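Local coordinates for protein toll (Drosophila melanogaster, PDB 4LXR), which serves as the receptor for cleaved, activated Spätzle, signalling for antifungal peptide expression in immunity and for dorsal-ventral polarity in the embryo, at residues S23-I27 and R39-P44; L257-F262 and L283-F288; Q587-L593 and C610-Y615. One frame throughout, in Å; residues are numbered along the deposited sequence.

Contact 1: residues S23-I27 and R39-P44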
ATOM      1  N   SER A  23     -21.337  19.652  17.297  1.00 75.31           N
ATOM      2  CA  SER A  23     -22.772  19.895  17.322  1.00 76.30           C
ATOM      3  C   SER A  23     -23.417  19.453  18.641  1.00 68.92           C
ATOM      4  O   SER A  23     -24.617  19.636  18.847  1.00 70.89           O
ATOM      5  CB  SER A  23     -23.444  19.226  16.124  1.00 79.79           C
ATOM      6  OG  SER A  23     -22.869  17.957  15.877  1.00 83.18           O
ATOM      7  N   GLU A  24     -22.619  18.899  19.549  1.00 58.44           N
ATOM      8  CA  GLU A  24     -23.164  18.382  20.801  1.00 52.29           C
ATOM      9  C   GLU A  24     -22.782  19.190  22.041  1.00 52.70           C
ATOM     10  O   GLU A  24     -22.121  20.224  21.957  1.00 61.85           O
ATOM     11  CB  GLU A  24     -22.758  16.919  20.988  1.00 54.06           C
ATOM     12  CG  GLU A  24     -21.282  16.735  21.274  1.00 59.24           C
ATOM     13  CD  GLU A  24     -20.835  15.297  21.145  1.00 64.66           C
ATOM     14  OE1 GLU A  24     -19.685  15.000  21.548  1.00 58.48           O
ATOM     15  OE2 GLU A  24     -21.635  14.464  20.653  1.00 64.36           O
ATOM     16  N   TYR A  25     -23.216  18.705  23.198  1.00 55.07           N
ATOM     17  CA  TYR A  25     -22.899  19.339  24.467  1.00 54.91           C
ATOM     18  C   TYR A  25     -22.400  18.276  25.421  1.00 55.22           C
ATOM     19  O   TYR A  25     -22.947  17.183  25.460  1.00 49.45           O
ATOM     20  CB  TYR A  25     -24.138  20.025  25.051  1.00 48.76           C
ATOM     21  CG  TYR A  25     -24.728  21.077  24.142  1.00 58.19           C
ATOM     22  CD1 TYR A  25     -24.243  22.391  24.151  1.00 59.66           C
ATOM     23  CD2 TYR A  25     -25.756  20.762  23.262  1.00 56.59           C
ATOM     24  CE1 TYR A  25     -24.776  23.355  23.314  1.00 57.29           C
ATOM     25  CE2 TYR A  25     -26.293  21.717  22.421  1.00 52.98           C
ATOM     26  CZ  TYR A  25     -25.798  23.014  22.452  1.00 58.34           C
ATOM     27  OH  TYR A  25     -26.338  23.963  21.618  1.00 59.07           O
ATOM     28  N   GLU A  26     -21.351  18.578  26.173  1.00 59.57           N
ATOM     29  CA  GLU A  26     -20.931  17.669  27.222  1.00 45.59           C
ATOM     30  C   GLU A  26     -21.222  18.283  28.581  1.00 52.50           C
ATOM     31  O   GLU A  26     -20.762  19.378  28.888  1.00 57.90           O
ATOM     32  CB  GLU A  26     -19.451  17.304  27.125  1.00 46.67           C
ATOM     33  CG  GLU A  26     -19.073  16.171  28.075  1.00 62.92           C
ATOM     34  CD  GLU A  26     -17.588  16.093  28.377  1.00 68.05           C
ATOM     35  OE1 GLU A  26     -17.044  17.035  28.999  1.00 77.85           O
ATOM     36  OE2 GLU A  26     -16.963  15.080  28.003  1.00 61.50           O
ATOM     37  N   ILE A  27     -21.995  17.570  29.386  1.00 45.12           N
ATOM     38  CA  ILE A  27     -22.293  18.013  30.731  1.00 45.42           C
ATOM     39  C   ILE A  27     -21.593  17.122  31.746  1.00 49.31           C
ATOM     40  O   ILE A  27     -21.684  15.896  31.655  1.00 41.98           O
ATOM     41  CB  ILE A  27     -23.794  17.981  30.972  1.00 42.03           C
ATOM     42  CG1 ILE A  27     -24.486  18.888  29.948  1.00 49.86           C
ATOM     43  CG2 ILE A  27     -24.102  18.406  32.397  1.00 42.51           C
ATOM     44  CD1 ILE A  27     -25.983  18.881  30.019  1.00 56.57           C
ATOM     45  N   ARG A  39     -21.621  12.101  33.211  1.00 38.32           N
ATOM     46  CA  ARG A  39     -21.136  12.819  32.061  1.00 41.28           C
ATOM     47  C   ARG A  39     -22.179  12.630  30.988  1.00 33.72           C
ATOM     48  O   ARG A  39     -22.382  11.522  30.513  1.00 33.18           O
ATOM     49  CB  ARG A  39     -19.786  12.266  31.602  1.00 43.02           C
ATOM     50  CG  ARG A  39     -19.136  13.089  30.514  1.00 50.03           C
ATOM     51  CD  ARG A  39     -17.826  12.467  30.046  1.00 59.22           C
ATOM     52  NE  ARG A  39     -16.951  12.099  31.157  1.00 62.26           N
ATOM     53  CZ  ARG A  39     -15.982  12.875  31.636  1.00 62.16           C
ATOM     54  NH1 ARG A  39     -15.760  14.068  31.106  1.00 55.47           N
ATOM     55  NH2 ARG A  39     -15.235  12.455  32.648  1.00 63.57           N
ATOM     56  N   LEU A  40     -22.856  13.707  30.622  1.00 34.95           N
ATOM     57  CA  LEU A  40     -23.912  13.622  29.629  1.00 38.42           C
ATOM     58  C   LEU A  40     -23.492  14.206  28.298  1.00 42.16           C
ATOM     59  O   LEU A  40     -22.938  15.299  28.236  1.00 47.76           O
ATOM     60  CB  LEU A  40     -25.174  14.336  30.114  1.00 38.00           C
ATOM     61  CG  LEU A  40     -25.981  13.705  31.247  1.00 37.91           C
ATOM     62  CD1 LEU A  40     -25.492  14.220  32.601  1.00 36.97           C
ATOM     63  CD2 LEU A  40     -27.422  14.077  31.039  1.00 39.64           C
ATOM     64  N   THR A  41     -23.766  13.475  27.227  1.00 45.13           N
ATOM     65  CA  THR A  41     -23.543  13.997  25.889  1.00 44.83           C
ATOM     66  C   THR A  41     -24.893  14.165  25.215  1.00 44.01           C
ATOM     67  O   THR A  41     -25.658  13.207  25.064  1.00 41.92           O
ATOM     68  CB  THR A  41     -22.655  13.065  25.056  1.00 41.52           C
ATOM     69  OG1 THR A  41     -21.400  12.888  25.719  1.00 42.50           O
ATOM     70  CG2 THR A  41     -22.420  13.645  23.666  1.00 43.04           C
ATOM     71  N   ILE A  42     -25.188  15.396  24.829  1.00 39.78           N
ATOM     72  CA  ILE A  42     -26.473  15.731  24.247  1.00 42.54           C
ATOM     73  C   ILE A  42     -26.305  16.188  22.806  1.00 44.59           C
ATOM     74  O   ILE A  42     -25.553  17.130  22.517  1.00 46.04           O
ATOM     75  CB  ILE A  42     -27.184  16.838  25.051  1.00 40.19           C
ATOM     76  CG1 ILE A  42     -27.301  16.440  26.524  1.00 42.78           C
ATOM     77  CG2 ILE A  42     -28.549  17.139  24.451  1.00 40.50           C
ATOM     78  CD1 ILE A  42     -28.050  17.447  27.381  1.00 39.55           C
ATOM     79  N   GLN A  43     -26.992  15.492  21.910  1.00 40.64           N
ATOM     80  CA  GLN A  43     -27.111  15.886  20.511  1.00 42.74           C
ATOM     81  C   GLN A  43     -28.610  16.061  20.248  1.00 42.48           C
ATOM     82  O   GLN A  43     -29.320  15.086  19.990  1.00 45.11           O
ATOM     83  CB  GLN A  43     -26.497  14.817  19.605  1.00 42.48           C
ATOM     84  CG  GLN A  43     -26.612  15.074  18.117  1.00 44.76           C
ATOM     85  CD  GLN A  43     -25.566  16.042  17.616  1.00 73.48           C
ATOM     86  OE1 GLN A  43     -24.365  15.816  17.778  1.00 77.37           O
ATOM     87  NE2 GLN A  43     -26.014  17.135  17.011  1.00 71.82           N
ATOM     88  N   PRO A  44     -29.094  17.312  20.343  1.00 47.89           N
ATOM     89  CA  PRO A  44     -30.513  17.696  20.379  1.00 50.32           C
ATOM     90  C   PRO A  44     -31.359  17.014  19.310  1.00 54.76           C
ATOM     91  O   PRO A  44     -30.973  17.040  18.145  1.00 45.76           O
ATOM     92  CB  PRO A  44     -30.467  19.204  20.133  1.00 59.36           C
ATOM     93  CG  PRO A  44     -29.132  19.622  20.667  1.00 62.47           C
ATOM     94  CD  PRO A  44     -28.204  18.492  20.330  1.00 47.03           C
TER

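Contact 2: residues L257-F262 and L283-F288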
ATOM      1  N   LEU A 257     -21.543 -31.838   5.915  1.00 34.43           N
ATOM      2  CA  LEU A 257     -22.899 -31.306   5.968  1.00 25.75           C
ATOM      3  C   LEU A 257     -23.758 -32.311   5.221  1.00 35.72           C
ATOM      4  O   LEU A 257     -23.285 -32.921   4.256  1.00 38.53           O
ATOM      5  CB  LEU A 257     -22.990 -29.929   5.307  1.00 31.00           C
ATOM      6  CG  LEU A 257     -22.394 -28.668   5.935  1.00 29.98           C
ATOM      7  CD1 LEU A 257     -22.647 -27.487   5.004  1.00 29.40           C
ATOM      8  CD2 LEU A 257     -22.970 -28.348   7.304  1.00 24.80           C
ATOM      9  N   PRO A 258     -25.012 -32.513   5.663  1.00 35.37           N
ATOM     10  CA  PRO A 258     -25.814 -33.534   4.980  1.00 33.69           C
ATOM     11  C   PRO A 258     -26.364 -33.017   3.655  1.00 36.99           C
ATOM     12  O   PRO A 258     -26.593 -31.818   3.504  1.00 33.27           O
ATOM     13  CB  PRO A 258     -26.947 -33.813   5.967  1.00 34.62           C
ATOM     14  CG  PRO A 258     -27.115 -32.514   6.702  1.00 38.06           C
ATOM     15  CD  PRO A 258     -25.733 -31.894   6.787  1.00 34.49           C
ATOM     16  N   GLN A 259     -26.534 -33.924   2.698  1.00 35.66           N
ATOM     17  CA  GLN A 259     -27.157 -33.589   1.430  1.00 38.69           C
ATOM     18  C   GLN A 259     -28.589 -33.152   1.699  1.00 46.90           C
ATOM     19  O   GLN A 259     -29.265 -33.737   2.547  1.00 48.62           O
ATOM     20  CB  GLN A 259     -27.155 -34.802   0.499  1.00 37.23           C
ATOM     21  CG  GLN A 259     -27.730 -34.513  -0.880  1.00 43.90           C
ATOM     22  CD  GLN A 259     -27.554 -35.674  -1.837  1.00 58.48           C
ATOM     23  OE1 GLN A 259     -26.991 -36.705  -1.476  1.00 62.20           O
ATOM     24  NE2 GLN A 259     -28.036 -35.514  -3.066  1.00 60.35           N
ATOM     25  N   GLY A 260     -29.052 -32.132   0.981  1.00 44.39           N
ATOM     26  CA  GLY A 260     -30.424 -31.673   1.120  1.00 43.29           C
ATOM     27  C   GLY A 260     -30.663 -30.691   2.259  1.00 38.10           C
ATOM     28  O   GLY A 260     -31.811 -30.392   2.582  1.00 38.27           O
ATOM     29  N   LEU A 261     -29.587 -30.190   2.868  1.00 29.63           N
ATOM     30  CA  LEU A 261     -29.696 -29.205   3.955  1.00 34.12           C
ATOM     31  C   LEU A 261     -30.530 -27.960   3.611  1.00 33.67           C
ATOM     32  O   LEU A 261     -31.138 -27.360   4.501  1.00 30.44           O
ATOM     33  CB  LEU A 261     -28.302 -28.778   4.449  1.00 33.29           C
ATOM     34  CG  LEU A 261     -28.222 -27.897   5.708  1.00 25.01           C
ATOM     35  CD1 LEU A 261     -28.852 -28.582   6.900  1.00 23.26           C
ATOM     36  CD2 LEU A 261     -26.765 -27.503   6.021  1.00 25.20           C
ATOM     37  N   PHE A 262     -30.557 -27.556   2.340  1.00 35.97           N
ATOM     38  CA  PHE A 262     -31.332 -26.367   1.962  1.00 34.14           C
ATOM     39  C   PHE A 262     -32.486 -26.639   1.008  1.00 39.42           C
ATOM     40  O   PHE A 262     -33.020 -25.710   0.408  1.00 34.33           O
ATOM     41  CB  PHE A 262     -30.433 -25.272   1.377  1.00 36.08           C
ATOM     42  CG  PHE A 262     -29.272 -24.914   2.253  1.00 27.12           C
ATOM     43  CD1 PHE A 262     -29.480 -24.414   3.525  1.00 28.88           C
ATOM     44  CD2 PHE A 262     -27.976 -25.092   1.811  1.00 29.96           C
ATOM     45  CE1 PHE A 262     -28.414 -24.102   4.342  1.00 28.93           C
ATOM     46  CE2 PHE A 262     -26.904 -24.779   2.619  1.00 27.76           C
ATOM     47  CZ  PHE A 262     -27.123 -24.283   3.891  1.00 28.42           C
ATOM     48  N   LEU A 283     -18.255 -30.452   0.268  1.00 27.12           N
ATOM     49  CA  LEU A 283     -19.666 -30.172   0.485  1.00 30.30           C
ATOM     50  C   LEU A 283     -20.483 -31.236  -0.262  1.00 39.18           C
ATOM     51  O   LEU A 283     -20.061 -31.729  -1.315  1.00 32.95           O
ATOM     52  CB  LEU A 283     -20.007 -28.764  -0.010  1.00 25.96           C
ATOM     53  CG  LEU A 283     -19.212 -27.645   0.676  1.00 24.71           C
ATOM     54  CD1 LEU A 283     -19.378 -26.312  -0.069  1.00 22.34           C
ATOM     55  CD2 LEU A 283     -19.671 -27.510   2.129  1.00 27.76           C
ATOM     56  N   PRO A 284     -21.646 -31.612   0.296  1.00 34.25           N
ATOM     57  CA  PRO A 284     -22.496 -32.635  -0.326  1.00 33.59           C
ATOM     58  C   PRO A 284     -22.983 -32.249  -1.725  1.00 32.74           C
ATOM     59  O   PRO A 284     -23.014 -31.071  -2.085  1.00 33.59           O
ATOM     60  CB  PRO A 284     -23.688 -32.745   0.647  1.00 33.89           C
ATOM     61  CG  PRO A 284     -23.677 -31.444   1.403  1.00 32.61           C
ATOM     62  CD  PRO A 284     -22.230 -31.088   1.543  1.00 31.42           C
ATOM     63  N   SER A 285     -23.340 -33.262  -2.504  1.00 29.57           N
ATOM     64  CA  SER A 285     -23.854 -33.095  -3.855  1.00 38.58           C
ATOM     65  C   SER A 285     -25.033 -32.113  -3.916  1.00 44.27           C
ATOM     66  O   SER A 285     -25.967 -32.201  -3.123  1.00 36.58           O
ATOM     67  CB  SER A 285     -24.301 -34.454  -4.391  1.00 35.45           C
ATOM     68  OG  SER A 285     -24.901 -34.319  -5.665  1.00 42.25           O
ATOM     69  N   ARG A 286     -24.971 -31.169  -4.853  1.00 44.03           N
ATOM     70  CA  ARG A 286     -26.072 -30.238  -5.102  1.00 46.21           C
ATOM     71  C   ARG A 286     -26.512 -29.409  -3.896  1.00 37.53           C
ATOM     72  O   ARG A 286     -27.659 -28.973  -3.844  1.00 39.03           O
ATOM     73  CB  ARG A 286     -27.282 -30.988  -5.667  1.00 51.54           C
ATOM     74  CG  ARG A 286     -27.101 -31.422  -7.106  1.00 61.72           C
ATOM     75  CD  ARG A 286     -28.421 -31.844  -7.710  1.00 67.74           C
ATOM     76  NE  ARG A 286     -28.779 -33.201  -7.336  1.00 74.89           N
ATOM     77  CZ  ARG A 286     -28.398 -34.277  -8.017  1.00 84.14           C
ATOM     78  NH1 ARG A 286     -27.641 -34.140  -9.101  1.00 78.65           N
ATOM     79  NH2 ARG A 286     -28.770 -35.486  -7.615  1.00 88.62           N
ATOM     80  N   LEU A 287     -25.614 -29.193  -2.940  1.00 27.99           N
ATOM     81  CA  LEU A 287     -25.975 -28.456  -1.730  1.00 35.19           C
ATOM     82  C   LEU A 287     -26.600 -27.104  -2.070  1.00 31.14           C
ATOM     83  O   LEU A 287     -27.602 -26.714  -1.468  1.00 34.66           O
ATOM     84  CB  LEU A 287     -24.759 -28.262  -0.821  1.00 36.27           C
ATOM     85  CG  LEU A 287     -24.996 -27.443   0.447  1.00 33.72           C
ATOM     86  CD1 LEU A 287     -25.919 -28.206   1.404  1.00 31.17           C
ATOM     87  CD2 LEU A 287     -23.674 -27.056   1.147  1.00 23.57           C
ATOM     88  N   PHE A 288     -26.004 -26.407  -3.040  1.00 30.10           N
ATOM     89  CA  PHE A 288     -26.470 -25.084  -3.458  1.00 28.23           C
ATOM     90  C   PHE A 288     -27.115 -25.092  -4.840  1.00 30.27           C
ATOM     91  O   PHE A 288     -27.140 -24.074  -5.529  1.00 32.92           O
ATOM     92  CB  PHE A 288     -25.332 -24.066  -3.424  1.00 25.46           C
ATOM     93  CG  PHE A 288     -24.765 -23.852  -2.057  1.00 25.28           C
ATOM     94  CD1 PHE A 288     -25.574 -23.377  -1.022  1.00 21.34           C
ATOM     95  CD2 PHE A 288     -23.429 -24.134  -1.794  1.00 25.52           C
ATOM     96  CE1 PHE A 288     -25.054 -23.180   0.248  1.00 26.75           C
ATOM     97  CE2 PHE A 288     -22.893 -23.949  -0.519  1.00 21.65           C
ATOM     98  CZ  PHE A 288     -23.702 -23.463   0.504  1.00 27.61           C
TER
HETATM   99  O   HOH W   1     -27.764 -31.111  -1.298  1.00 31.88           O
HETATM  100  O   HOH W   2     -29.384 -28.540  -0.099  1.00 30.12           O

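Contact 3: residues Q587-L593 and C610-Y615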
ATOM      1  N   GLN A 587      33.282  14.453 -16.118  1.00 62.80           N
ATOM      2  CA  GLN A 587      34.640  14.104 -16.543  1.00 62.38           C
ATOM      3  C   GLN A 587      35.232  12.939 -15.737  1.00 59.08           C
ATOM      4  O   GLN A 587      36.338  12.482 -16.019  1.00 56.78           O
ATOM      5  CB  GLN A 587      35.576  15.325 -16.523  1.00 66.92           C
ATOM      6  CG  GLN A 587      36.051  15.758 -15.147  1.00 69.79           C
ATOM      7  CD  GLN A 587      34.992  16.499 -14.354  1.00 70.93           C
ATOM      8  OE1 GLN A 587      33.906  16.794 -14.859  1.00 72.71           O
ATOM      9  NE2 GLN A 587      35.302  16.797 -13.098  1.00 69.32           N
ATOM     10  N   THR A 588      34.479  12.455 -14.754  1.00 64.35           N
ATOM     11  CA  THR A 588      34.903  11.333 -13.922  1.00 64.82           C
ATOM     12  C   THR A 588      34.559  10.016 -14.592  1.00 62.16           C
ATOM     13  O   THR A 588      35.093   8.965 -14.232  1.00 59.70           O
ATOM     14  CB  THR A 588      34.203  11.349 -12.552  1.00 70.73           C
ATOM     15  OG1 THR A 588      34.034  12.700 -12.113  1.00 82.37           O
ATOM     16  CG2 THR A 588      35.023  10.588 -11.525  1.00 71.40           C
ATOM     17  N   LEU A 589      33.652  10.077 -15.560  1.00 61.61           N
ATOM     18  CA  LEU A 589      33.161   8.875 -16.220  1.00 57.00           C
ATOM     19  C   LEU A 589      34.203   8.367 -17.198  1.00 56.36           C
ATOM     20  O   LEU A 589      34.355   8.914 -18.286  1.00 60.69           O
ATOM     21  CB  LEU A 589      31.858   9.173 -16.952  1.00 51.74           C
ATOM     22  CG  LEU A 589      30.725   9.724 -16.084  1.00 50.84           C
ATOM     23  CD1 LEU A 589      29.535  10.080 -16.948  1.00 50.63           C
ATOM     24  CD2 LEU A 589      30.321   8.719 -15.018  1.00 49.63           C
ATOM     25  N   ILE A 590      34.927   7.324 -16.812  1.00 55.07           N
ATOM     26  CA  ILE A 590      36.008   6.835 -17.654  1.00 57.33           C
ATOM     27  C   ILE A 590      35.899   5.360 -18.019  1.00 58.97           C
ATOM     28  O   ILE A 590      35.303   4.556 -17.296  1.00 59.57           O
ATOM     29  CB  ILE A 590      37.391   7.108 -17.024  1.00 51.49           C
ATOM     30  CG1 ILE A 590      37.526   6.365 -15.691  1.00 51.26           C
ATOM     31  CG2 ILE A 590      37.620   8.625 -16.872  1.00 51.20           C
ATOM     32  CD1 ILE A 590      38.923   6.453 -15.083  1.00 50.94           C
ATOM     33  N   CYS A 591      36.474   5.022 -19.165  1.00 56.81           N
ATOM     34  CA  CYS A 591      36.600   3.638 -19.589  1.00 55.33           C
ATOM     35  C   CYS A 591      38.076   3.319 -19.832  1.00 60.15           C
ATOM     36  O   CYS A 591      38.742   3.998 -20.614  1.00 58.56           O
ATOM     37  CB  CYS A 591      35.778   3.389 -20.854  1.00 53.32           C
ATOM     38  SG  CYS A 591      33.973   3.403 -20.589  1.00 54.20           S
ATOM     39  N   PRO A 592      38.597   2.294 -19.145  1.00 64.91           N
ATOM     40  CA  PRO A 592      40.001   1.893 -19.294  1.00 64.23           C
ATOM     41  C   PRO A 592      40.373   1.514 -20.733  1.00 63.22           C
ATOM     42  O   PRO A 592      39.517   1.152 -21.536  1.00 52.65           O
ATOM     43  CB  PRO A 592      40.112   0.667 -18.378  1.00 66.25           C
ATOM     44  CG  PRO A 592      39.027   0.853 -17.360  1.00 66.76           C
ATOM     45  CD  PRO A 592      37.904   1.524 -18.095  1.00 65.97           C
ATOM     46  N   LEU A 593      41.656   1.640 -21.049  1.00 71.93           N
ATOM     47  CA  LEU A 593      42.214   1.150 -22.302  1.00 76.22           C
ATOM     48  C   LEU A 593      43.240   0.082 -21.940  1.00 82.51           C
ATOM     49  O   LEU A 593      44.283   0.374 -21.346  1.00 85.58           O
ATOM     50  CB  LEU A 593      42.871   2.287 -23.100  1.00 72.66           C
ATOM     51  CG  LEU A 593      43.715   1.884 -24.318  1.00 72.84           C
ATOM     52  CD1 LEU A 593      42.866   1.196 -25.376  1.00 74.28           C
ATOM     53  CD2 LEU A 593      44.442   3.075 -24.908  1.00 77.36           C
ATOM     54  N   CYS A 610      45.877   3.551 -18.783  1.00 50.53           N
ATOM     55  CA  CYS A 610      45.302   4.423 -19.800  1.00 61.71           C
ATOM     56  C   CYS A 610      43.783   4.345 -19.749  1.00 54.80           C
ATOM     57  O   CYS A 610      43.222   3.275 -19.548  1.00 49.77           O
ATOM     58  CB  CYS A 610      45.782   4.017 -21.201  1.00 49.36           C
ATOM     59  SG  CYS A 610      47.574   3.728 -21.371  1.00 60.37           S
ATOM     60  N   HIS A 611      43.109   5.473 -19.927  1.00 58.19           N
ATOM     61  CA  HIS A 611      41.651   5.442 -19.994  1.00 56.45           C
ATOM     62  C   HIS A 611      41.131   6.515 -20.930  1.00 51.99           C
ATOM     63  O   HIS A 611      41.883   7.383 -21.382  1.00 51.35           O
ATOM     64  CB  HIS A 611      41.024   5.611 -18.609  1.00 51.75           C
ATOM     65  CG  HIS A 611      41.360   6.916 -17.955  1.00 53.87           C
ATOM     66  ND1 HIS A 611      42.406   7.054 -17.068  1.00 52.17           N
ATOM     67  CD2 HIS A 611      40.802   8.144 -18.069  1.00 51.55           C
ATOM     68  CE1 HIS A 611      42.469   8.308 -16.655  1.00 53.70           C
ATOM     69  NE2 HIS A 611      41.506   8.990 -17.248  1.00 53.39           N
ATOM     70  N   VAL A 612      39.834   6.449 -21.197  1.00 50.06           N
ATOM     71  CA  VAL A 612      39.153   7.385 -22.073  1.00 47.63           C
ATOM     72  C   VAL A 612      38.095   8.134 -21.278  1.00 51.50           C
ATOM     73  O   VAL A 612      37.351   7.542 -20.490  1.00 48.56           O
ATOM     74  CB  VAL A 612      38.503   6.655 -23.265  1.00 60.88           C
ATOM     75  CG1 VAL A 612      37.442   7.514 -23.918  1.00 65.18           C
ATOM     76  CG2 VAL A 612      39.555   6.249 -24.279  1.00 63.03           C
ATOM     77  N   ARG A 613      38.039   9.441 -21.483  1.00 49.52           N
ATOM     78  CA  ARG A 613      37.085  10.297 -20.803  1.00 59.64           C
ATOM     79  C   ARG A 613      36.145  10.828 -21.874  1.00 60.27           C
ATOM     80  O   ARG A 613      36.560  11.624 -22.712  1.00 54.22           O
ATOM     81  CB  ARG A 613      37.836  11.453 -20.139  1.00 56.82           C
ATOM     82  CG  ARG A 613      37.026  12.274 -19.161  1.00 55.79           C
ATOM     83  CD  ARG A 613      37.692  13.631 -18.938  1.00 66.63           C
ATOM     84  NE  ARG A 613      39.098  13.516 -18.579  1.00 65.06           N
ATOM     85  CZ  ARG A 613      40.082  14.177 -19.176  1.00 76.34           C
ATOM     86  NH1 ARG A 613      39.821  15.013 -20.168  1.00 86.61           N
ATOM     87  NH2 ARG A 613      41.332  14.011 -18.775  1.00 57.94           N
ATOM     88  N   THR A 614      34.891  10.385 -21.876  1.00 53.22           N
ATOM     89  CA  THR A 614      33.991  10.767 -22.964  1.00 51.82           C
ATOM     90  C   THR A 614      33.510  12.213 -22.893  1.00 53.49           C
ATOM     91  O   THR A 614      33.164  12.798 -23.920  1.00 51.59           O
ATOM     92  CB  THR A 614      32.775   9.823 -23.088  1.00 52.73           C
ATOM     93  OG1 THR A 614      32.298   9.489 -21.782  1.00 54.19           O
ATOM     94  CG2 THR A 614      33.162   8.551 -23.828  1.00 45.62           C
ATOM     95  N   TYR A 615      33.488  12.790 -21.694  1.00 51.85           N
ATOM     96  CA  TYR A 615      33.001  14.156 -21.533  1.00 53.67           C
ATOM     97  C   TYR A 615      33.705  15.143 -22.474  1.00 54.77           C
ATOM     98  O   TYR A 615      33.061  16.014 -23.055  1.00 56.53           O
ATOM     99  CB  TYR A 615      33.108  14.628 -20.079  1.00 55.13           C
ATOM    100  CG  TYR A 615      32.976  16.130 -19.929  1.00 57.38           C
ATOM    101  CD1 TYR A 615      31.727  16.741 -19.945  1.00 58.06           C
ATOM    102  CD2 TYR A 615      34.098  16.936 -19.785  1.00 60.52           C
ATOM    103  CE1 TYR A 615      31.591  18.106 -19.818  1.00 67.07           C
ATOM    104  CE2 TYR A 615      33.976  18.318 -19.660  1.00 72.46           C
ATOM    105  CZ  TYR A 615      32.717  18.898 -19.677  1.00 76.16           C
ATOM    106  OH  TYR A 615      32.581  20.266 -19.548  1.00 74.48           O
TER
HETATM  107  O   HOH W   3      38.978  11.797 -15.723  1.00 52.17           O
HETATM  108  O   HOH W   4      33.944  11.416 -19.253  1.00 47.27           O

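Contact 1: residues S23-I27 and R39-P44
The ring of Tyr25 meets Pro44 at its edge: CG of the proline lies near the ring plane, 3.9 Å from Tyr25 CE2, while the ring of Phe2 makes an edge-to-face pair with the tyrosine. A second flat group, the guanidinium of Arg39, is also met at its edge and close to its plane, here by the carboxylate of Glu26. The two planes are turned 59° apart, and the salt bridge is a long one, Glu26 OE2 to Arg39 NH1 at 3.5 Å, with a weak hydrogen bond. Arg39 starts out with CG anti to its own N (chi1 -172°) and then bends at chi3, which turns NH1 back to the neighbouring strand. The same Glu26 OE2 accepts a hydrogen bond from the backbone N of Leu16 of the Spätzle chain, so this carboxylate is shared between receptor and ligand.

Between these ends the backbones run antiparallel. Tyr25 and Ile42 exchange two N-H...O bonds, and so do Ile27 and Leu40, where both N...O distances are 2.7 Å, from Ile27 N to Leu40 O and from Leu40 N to Ile27 O. Tyr25, Ile27, Leu40 and Ile42 all put their side chains on one face, where the tips of two isoleucines touch, Ile27 CD1 to Ile42 CD1 at 3.6 Å. Phe2 and helix 4-12 pack onto that side. Glu26 and Thr41 occupy the other face. At the open end of the pair, Ser23 OG donates to Gln43 OE1, in the amide plane and on a lone pair. The arrangement is a beta hairpin of strands 24-29 and 38-43, part of the disulfide-bonded N-terminal cap of a leucine-rich repeat ectodomain.

Contact 2: residues L257-F262 and L283-F288
Leu287 wedges its isobutyl group between the side chains of the preceding repeat: CD1 sits 3.8 Å from Phe262 CD2 and also reaches CB of Leu261, while CD2 meets Leu257 CD1. With CG anti to the backbone N (chi1 177°), both methyls are carried to the 257-262 loop. Phe262 and Phe288 lie side by side, their planes only 16° apart but slid so that the rings barely overlap; the closest atoms are Phe262 CE2 and Phe288 CE1 at 3.4 Å. Pro284 CG packs against the backbone, 3.2 Å from Leu257 O, and Pro284 CB rests by the CA of Gln259.

Two waters bridge the backbones. One accepts from Gly260 N and donates to Ser285 O, both at 2.8 Å; the other links Phe262 N to Leu287 O. Behind this shell, matching type II turns, 258-261 and 284-287, set the two loops in equivalent shape. Val271 of the strand between them touches both phenylalanines, and Asp309 of the next loop takes the hydroxyl of Ser285 and the N-H of Arg286.

These convex-side loops belong to LRR 5 and LRR 6, with Phe288 just past the end of the latter, stacked one repeat upon the next. The chemistry implies that the two loops cohere through apolar side chains in the solenoid core, with backbone polar groups joined from loop to loop through water.

Contact 3: residues Q587-L593 and C610-Y615
CG of His611 and CG1 of Ile590 both lie between the backbone N and the carbonyl carbon (chi1 61° and 62°), and this brings the isoleucine over one face of the imidazole. The two strands pair antiparallel, joining the end of the first C-terminal cap (LRRCT 1) to the N-terminal cap (LRRNT) of the second leucine-rich repeat block. Ile590 CD1 stands 3.9 Å from the centroid of the His611 ring, 14° off the normal, a CH-pi contact, while its other branch, CG2, comes to 3.4 Å from His611 CD2. An alanine in place of His611 is likely to leave CD1 and CG2 of Ile590 without the ring they rest on and open a gap above the isoleucine.

Cys591 and Val612 exchange two backbone bonds, and Leu593 N adds a third to Cys610 O at 2.7 Å. Beside that bond Leu593 CB packs on Cys610 CB. A disulfide anchors each strand to its own cap, Cys591 to Cys540 and Cys610 to Cys604.

At the end of strand 610-613, the aliphatic part of Arg613 lies against Gln587, CD to Gln587 CB at 3.6 Å, and its guanidinium forms a salt bridge with Asp616. Tyr615 CD2 meets that same Gln587 CB, with Leu543 and Gln547 of helix 543-549 on the tyrosine. Two waters add further links: one donates to Gln587 O and weakly accepts from Arg613 NE, and another donates to Leu589 O at 2.7 Å while accepting from Tyr615 N at 2.8 Å.

How the contacts relate
The three contacts follow one another along the chain and none touches another. Contact 1 belongs to the N-terminal cap, contact 2 to the stacked repeats of the first solenoid, and contact 3 to the junction where that solenoid's C-terminal cap meets the next N-terminal cap. Centres of contacts 1 and 2 are about 53 Å apart; the centre of contact 3 lies about 76 Å from that of contact 1 and about 77 Å from that of contact 2, across the centre of the chain from both. Of the three, only contact 1 is touched by Spätzle. Antiparallel backbone pairing holds contacts 1 and 3, whereas contact 2 relies on apolar side chains and bridging waters.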